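Local coordinates for protein Sso-CP2 metallo-carboxypetidase (Sulfolobus solfataricus, PDB 4MMO) that probably hydrolyses peptides as a zinc-dependent carboxypeptidase of the M20 family and pairs with a second copy of itself, at residues A[274-278]-A[374-378]. Numbering follows the deposited sequence.
Sequences EALLT and IPNSA
The loop that follows strand 372-374, close to the zinc site, packs against the last turn of helix 269-278 through L277, N376 and A378. The amide of N376 reaches across to the helix: ND2 donates to L277 O at 3.0 Å, on a lone pair and in the carbonyl plane, with a nearly straight N-H...O angle of 162°. ND2 also donates to S377 O at 2.9 Å, from above the carbonyl plane of S377 and not on a lone pair. Chi1 of 62° sets CG between the backbone N and the carbonyl carbon, which places ND2 where it can serve both oxygens. R348 NE binds OD1, and with both ends of the amide engaged its flip is fixed. An alanine in place of N376 would probably leave L277 O without its amide donor and R348 NE without its OD1 acceptor, losing this polar link between loop and helix. Beside it, the two methyl branches of L277 spread over the loop. CD1 meets I374 CG2 at 4.1 Å, the two side chains crossing at about a right angle, and also approaches P375 CD at 4.3 Å. The other branch, CD2, rests 3.4 Å from N376 O. L276, with CG anti to its own N (chi1 -172°), brings CD1 to 3.6 Å from A378 CB; S199 of the second subunit packs on both residues. The side chain of S377 is about 10 Å from the bound zinc. The contact is loop-to-helix packing on a C-terminal helix turn, near the metal site of an M20-family metallopeptidase.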
loop_
_atom_site.group_PDB
_atom_site.type_symbol
_atom_site.label_atom_id
_atom_site.label_comp_id
_atom_site.label_asym_id
_atom_site.label_seq_id
_atom_site.Cartn_x
_atom_site.Cartn_y
_atom_site.Cartn_z
ATOM N N GLU A 274 11.911 -3.008 -28.240
ATOM C CA GLU A 274 12.889 -2.000 -27.863
ATOM C C GLU A 274 12.691 -1.585 -26.408
ATOM O O GLU A 274 13.625 -1.630 -25.613
ATOM C CB GLU A 274 12.772 -0.786 -28.782
ATOM C CG GLU A 274 13.877 0.239 -28.604
ATOM C CD GLU A 274 13.724 1.426 -29.533
ATOM O OE1 GLU A 274 13.094 1.270 -30.603
ATOM O OE2 GLU A 274 14.227 2.518 -29.194
ATOM N N ALA A 275 11.471 -1.193 -26.061
ATOM C CA ALA A 275 11.171 -0.730 -24.710
ATOM C C ALA A 275 11.496 -1.796 -23.667
ATOM O O ALA A 275 12.144 -1.522 -22.655
ATOM C CB ALA A 275 9.708 -0.329 -24.605
ATOM N N LEU A 276 11.042 -3.014 -23.932
ATOM C CA LEU A 276 11.203 -4.124 -23.006
ATOM C C LEU A 276 12.674 -4.451 -22.750
ATOM O O LEU A 276 13.075 -4.675 -21.607
ATOM C CB LEU A 276 10.486 -5.354 -23.567
ATOM C CG LEU A 276 10.375 -6.585 -22.671
ATOM C CD1 LEU A 276 9.676 -6.254 -21.357
ATOM C CD2 LEU A 276 9.632 -7.682 -23.410
ATOM N N LEU A 277 13.472 -4.466 -23.814
ATOM C CA LEU A 277 14.856 -4.921 -23.727
ATOM C C LEU A 277 15.886 -3.803 -23.517
ATOM O O LEU A 277 16.987 -4.069 -23.031
ATOM C CB LEU A 277 15.221 -5.715 -24.986
ATOM C CG LEU A 277 14.366 -6.945 -25.310
ATOM C CD1 LEU A 277 14.952 -7.686 -26.507
ATOM C CD2 LEU A 277 14.243 -7.881 -24.112
ATOM N N THR A 278 15.528 -2.566 -23.863
ATOM C CA THR A 278 16.501 -1.468 -23.945
ATOM C C THR A 278 16.297 -0.341 -22.920
ATOM O O THR A 278 17.246 0.371 -22.594
ATOM C CB THR A 278 16.515 -0.863 -25.387
ATOM O OG1 THR A 278 16.899 -1.880 -26.320
ATOM C CG2 THR A 278 17.483 0.308 -25.511
ATOM N N ILE A 374 18.453 -12.837 -28.275
ATOM C CA ILE A 374 18.256 -11.463 -27.812
ATOM C C ILE A 374 19.483 -10.982 -27.038
ATOM O O ILE A 374 20.174 -11.782 -26.408
ATOM C CB ILE A 374 16.986 -11.321 -26.958
ATOM C CG1 ILE A 374 16.994 -12.328 -25.806
ATOM C CG2 ILE A 374 15.758 -11.517 -27.830
ATOM C CD1 ILE A 374 15.863 -12.129 -24.813
ATOM N N PRO A 375 19.767 -9.671 -27.094
ATOM C CA PRO A 375 21.000 -9.152 -26.490
ATOM C C PRO A 375 20.983 -9.191 -24.960
ATOM O O PRO A 375 22.044 -9.181 -24.337
ATOM C CB PRO A 375 21.054 -7.709 -26.995
ATOM C CG PRO A 375 19.635 -7.343 -27.251
ATOM C CD PRO A 375 18.955 -8.600 -27.700
ATOM N N ASN A 376 19.791 -9.232 -24.373
ATOM C CA ASN A 376 19.640 -9.347 -22.924
ATOM C C ASN A 376 18.187 -9.593 -22.562
ATOM O O ASN A 376 17.289 -9.285 -23.343
ATOM C CB ASN A 376 20.130 -8.083 -22.215
ATOM C CG ASN A 376 19.343 -6.849 -22.614
ATOM O OD1 ASN A 376 19.689 -6.163 -23.576
ATOM N ND2 ASN A 376 18.278 -6.559 -21.872
ATOM N N SER A 377 17.959 -10.152 -21.378
ATOM C CA SER A 377 16.606 -10.372 -20.887
ATOM C C SER A 377 16.049 -9.076 -20.311
ATOM O O SER A 377 16.799 -8.157 -19.982
ATOM C CB SER A 377 16.600 -11.462 -19.816
ATOM O OG SER A 377 17.500 -11.148 -18.767
ATOM N N ALA A 378 14.728 -9.006 -20.200
ATOM C CA ALA A 378 14.079 -7.862 -19.575
ATOM C C ALA A 378 14.321 -7.915 -18.072
ATOM O O ALA A 378 14.284 -6.892 -17.387
ATOM C CB ALA A 378 12.591 -7.874 -19.876
#